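Local coordinates for protein titin (Homo sapiens, PDB 1WAA) that forms an immunoglobulin domain of the giant muscle protein titin, where such domains in series probably contribute to its elasticity, at residues T22-S30 and F77-L88. Numbering follows the deposited sequence.
Sequences TAHFEIELS and FQAANTKSAANL. Unlike the reference sequence in segment 77-88: Thr82 (reference Ala). With ZN (zinc ion), chain G; ZN (zinc ion), chain H.
Ile27 fits its two arms into the corner formed by the Phe77 ring and Ser84: its CG2 methyl sits over the middle of one face of the Phe77 ring, 4.0 Å from the centroid and 13° off the normal, a CH-pi contact. CG1 lies anti to the backbone N (chi1 -177°), and the extended chain beyond it brings CD1 against both Ser84 CB and Phe77 CD1. The fit there is tight, with Ile27 CD1 and Ser84 CB 3.3 Å apart; Ser84 OG is hydrogen-bonded to Leu12 N, outside the two segments. Two residues on, Leu29 spreads its fork over the hairpin end: CD2 drops onto Ala79 CB (3.8 Å), CD1 lies against Thr82 OG1 (3.6 Å), and both meet Phe77 CE1. Thr82, which differs from the reference sequence, hydrogen-bonds through OG1 to Ala79 O on a lone pair in the carbonyl plane, 3.1 Å, across the type II' turn, where Thr82 N also donates. At the other end Phe25 presents its ring edge to Leu88, with CZ 3.8 Å from Leu88 CG, while Leu88 CD2 touches Ala23 CB. Strand 23-29 thus faces the hairpin 77-88 across the immunoglobulin beta sandwich, its alternate residues pointing inward; His24 and Glu26, on the other face, bind zinc ions together with residues of a neighbouring chain. Between these segments the contact is almost wholly van der Waals, so cohesion rests on close fit and buried hydrocarbon.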
loop_
_atom_site.group_PDB
_atom_site.type_symbol
_atom_site.label_atom_id
_atom_site.label_comp_id
_atom_site.label_asym_id
_atom_site.label_seq_id
_atom_site.Cartn_x
_atom_site.Cartn_y
_atom_site.Cartn_z
ATOM N N THR E 22 9.722 -25.474 -4.601
ATOM C CA THR E 22 9.874 -24.100 -4.180
ATOM C C THR E 22 9.950 -23.968 -2.679
ATOM O O THR E 22 9.340 -24.742 -1.940
ATOM C CB THR E 22 8.824 -23.140 -4.827
ATOM O OG1 THR E 22 7.974 -22.557 -3.831
ATOM C CG2 THR E 22 7.991 -23.851 -5.860
ATOM N N ALA E 23 10.729 -22.993 -2.246
ATOM C CA ALA E 23 10.941 -22.718 -0.847
ATOM C C ALA E 23 10.397 -21.317 -0.597
ATOM O O ALA E 23 10.541 -20.444 -1.445
ATOM C CB ALA E 23 12.451 -22.794 -0.522
ATOM N N HIS E 24 9.746 -21.125 0.543
ATOM C CA HIS E 24 9.177 -19.837 0.917
ATOM C C HIS E 24 9.803 -19.480 2.236
ATOM O O HIS E 24 9.879 -20.323 3.122
ATOM C CB HIS E 24 7.665 -19.955 1.130
ATOM C CG HIS E 24 6.938 -20.555 -0.039
ATOM N ND1 HIS E 24 6.541 -21.874 -0.075
ATOM C CD2 HIS E 24 6.520 -20.008 -1.208
ATOM C CE1 HIS E 24 5.930 -22.121 -1.226
ATOM N NE2 HIS E 24 5.905 -21.005 -1.934
ATOM N N PHE E 25 10.295 -18.247 2.347
ATOM C CA PHE E 25 10.818 -17.728 3.607
ATOM C C PHE E 25 9.918 -16.571 4.053
ATOM O O PHE E 25 9.284 -15.873 3.218
ATOM C CB PHE E 25 12.234 -17.225 3.425
ATOM C CG PHE E 25 13.238 -18.323 3.269
ATOM C CD1 PHE E 25 13.892 -18.836 4.377
ATOM C CD2 PHE E 25 13.508 -18.873 2.014
ATOM C CE1 PHE E 25 14.841 -19.868 4.242
ATOM C CE2 PHE E 25 14.435 -19.912 1.882
ATOM C CZ PHE E 25 15.096 -20.397 3.002
ATOM N N GLU E 26 9.894 -16.362 5.363
ATOM C CA GLU E 26 8.933 -15.453 5.954
ATOM C C GLU E 26 9.576 -14.760 7.156
ATOM O O GLU E 26 10.126 -15.416 8.039
ATOM C CB GLU E 26 7.734 -16.294 6.396
ATOM C CG GLU E 26 6.652 -15.516 7.080
ATOM C CD GLU E 26 5.553 -16.387 7.620
ATOM O OE1 GLU E 26 4.441 -15.874 7.823
ATOM O OE2 GLU E 26 5.781 -17.577 7.847
ATOM N N ILE E 27 9.514 -13.432 7.189
ATOM C CA ILE E 27 9.965 -12.698 8.387
ATOM C C ILE E 27 8.984 -11.599 8.727
ATOM O O ILE E 27 8.402 -10.983 7.828
ATOM C CB ILE E 27 11.391 -12.134 8.211
ATOM C CG1 ILE E 27 11.886 -11.440 9.485
ATOM C CG2 ILE E 27 11.458 -11.185 7.060
ATOM C CD1 ILE E 27 13.330 -11.055 9.410
ATOM N N GLU E 28 8.787 -11.350 10.021
ATOM C CA GLU E 28 7.869 -10.301 10.456
ATOM C C GLU E 28 8.615 -9.218 11.225
ATOM O O GLU E 28 9.369 -9.507 12.162
ATOM C CB GLU E 28 6.769 -10.895 11.331
ATOM C CG GLU E 28 5.559 -9.988 11.485
ATOM C CD GLU E 28 4.479 -10.653 12.316
ATOM O OE1 GLU E 28 4.262 -10.220 13.475
ATOM O OE2 GLU E 28 3.873 -11.633 11.818
ATOM N N LEU E 29 8.392 -7.970 10.853
ATOM C CA LEU E 29 9.062 -6.853 11.513
ATOM C C LEU E 29 8.139 -6.231 12.532
ATOM O O LEU E 29 6.955 -6.545 12.579
ATOM C CB LEU E 29 9.444 -5.795 10.466
ATOM C CG LEU E 29 10.825 -5.869 9.812
ATOM C CD1 LEU E 29 11.524 -7.232 9.939
ATOM C CD2 LEU E 29 10.760 -5.408 8.405
ATOM N N SER E 30 8.695 -5.332 13.338
ATOM C CA SER E 30 7.947 -4.631 14.379
ATOM C C SER E 30 7.049 -3.525 13.816
ATOM O O SER E 30 6.174 -3.026 14.523
ATOM C CB SER E 30 8.919 -4.045 15.419
ATOM O OG SER E 30 9.850 -3.202 14.769
ATOM N N PHE E 77 18.001 -11.339 5.469
ATOM C CA PHE E 77 17.114 -10.216 5.203
ATOM C C PHE E 77 17.602 -9.053 6.047
ATOM O O PHE E 77 18.040 -9.254 7.172
ATOM C CB PHE E 77 15.697 -10.587 5.615
ATOM C CG PHE E 77 14.704 -9.450 5.493
ATOM C CD1 PHE E 77 14.427 -8.619 6.593
ATOM C CD2 PHE E 77 14.041 -9.210 4.275
ATOM C CE1 PHE E 77 13.491 -7.591 6.500
ATOM C CE2 PHE E 77 13.119 -8.165 4.152
ATOM C CZ PHE E 77 12.823 -7.355 5.268
ATOM N N GLN E 78 17.423 -7.857 5.533
ATOM C CA GLN E 78 17.761 -6.677 6.334
ATOM C C GLN E 78 16.836 -5.529 5.983
ATOM O O GLN E 78 16.521 -5.302 4.810
ATOM C CB GLN E 78 19.183 -6.299 6.069
ATOM N N ALA E 79 16.332 -4.914 6.984
ATOM C CA ALA E 79 15.481 -3.738 6.837
ATOM C C ALA E 79 15.873 -2.745 7.906
ATOM O O ALA E 79 15.687 -2.997 9.098
ATOM C CB ALA E 79 14.016 -4.114 7.010
ATOM N N ALA E 80 16.416 -1.635 7.454
ATOM C CA ALA E 80 16.839 -0.560 8.337
ATOM C C ALA E 80 17.910 -1.086 9.306
ATOM O O ALA E 80 19.085 -1.184 8.947
ATOM C CB ALA E 80 15.634 -0.016 9.117
ATOM N N ASN E 81 17.470 -1.417 10.515
ATOM C CA ASN E 81 18.345 -1.909 11.608
ATOM C C ASN E 81 18.177 -3.415 11.893
ATOM O O ASN E 81 19.006 -4.039 12.550
ATOM C CB ASN E 81 17.994 -1.148 12.882
ATOM C CG ASN E 81 16.521 -0.709 12.884
ATOM O OD1 ASN E 81 16.208 0.475 12.779
ATOM N N THR E 82 17.100 -3.972 11.395
ATOM C CA THR E 82 16.741 -5.370 11.649
ATOM C C THR E 82 17.367 -6.320 10.637
ATOM O O THR E 82 17.286 -6.099 9.422
ATOM C CB THR E 82 15.238 -5.506 11.545
ATOM O OG1 THR E 82 14.870 -5.813 10.207
ATOM C CG2 THR E 82 14.551 -4.226 11.907
ATOM N N LYS E 83 17.973 -7.382 11.160
ATOM C CA LYS E 83 18.591 -8.427 10.323
ATOM C C LYS E 83 18.237 -9.828 10.854
ATOM O O LYS E 83 18.054 -10.031 12.063
ATOM C CB LYS E 83 20.125 -8.244 10.267
ATOM C CG LYS E 83 20.911 -9.534 10.564
ATOM C CD LYS E 83 21.927 -9.931 9.464
ATOM C CE LYS E 83 21.263 -10.510 8.206
ATOM N NZ LYS E 83 20.900 -9.481 7.202
ATOM N N SER E 84 18.049 -10.758 9.921
ATOM C CA SER E 84 17.742 -12.148 10.244
ATOM C C SER E 84 18.372 -13.000 9.153
ATOM O O SER E 84 18.453 -12.553 7.994
ATOM C CB SER E 84 16.228 -12.369 10.250
ATOM O OG SER E 84 15.900 -13.580 10.900
ATOM N N ALA E 85 18.828 -14.197 9.532
ATOM C CA ALA E 85 19.353 -15.200 8.607
ATOM C C ALA E 85 18.863 -16.579 9.001
ATOM O O ALA E 85 18.718 -16.883 10.189
ATOM C CB ALA E 85 20.871 -15.183 8.571
ATOM N N ALA E 86 18.619 -17.414 7.993
ATOM C CA ALA E 86 18.335 -18.826 8.190
ATOM C C ALA E 86 18.879 -19.605 6.997
ATOM O O ALA E 86 19.285 -19.021 5.985
ATOM C CB ALA E 86 16.843 -19.047 8.347
ATOM N N ASN E 87 18.882 -20.922 7.111
ATOM C CA ASN E 87 19.475 -21.770 6.089
ATOM C C ASN E 87 18.476 -22.328 5.095
ATOM O O ASN E 87 17.387 -22.761 5.465
ATOM C CB ASN E 87 20.238 -22.911 6.747
ATOM C CG ASN E 87 21.494 -22.439 7.437
ATOM O OD1 ASN E 87 21.898 -23.000 8.450
ATOM N ND2 ASN E 87 22.129 -21.407 6.893
ATOM N N LEU E 88 18.844 -22.276 3.824
ATOM C CA LEU E 88 18.153 -23.015 2.793
ATOM C C LEU E 88 18.955 -24.283 2.584
ATOM O O LEU E 88 20.135 -24.216 2.224
ATOM C CB LEU E 88 18.162 -22.237 1.490
ATOM C CG LEU E 88 17.097 -22.401 0.399
ATOM C CD1 LEU E 88 17.761 -22.466 -0.939
ATOM C CD2 LEU E 88 16.107 -23.569 0.592
HETATM ZN ZN ZN G . 6.236 -23.056 1.327
HETATM ZN ZN ZN H . 3.773 -16.795 9.281
HETATM O O HOH W 1 8.434 -23.830 2.016
HETATM O O HOH W 2 4.508 -16.012 11.184
#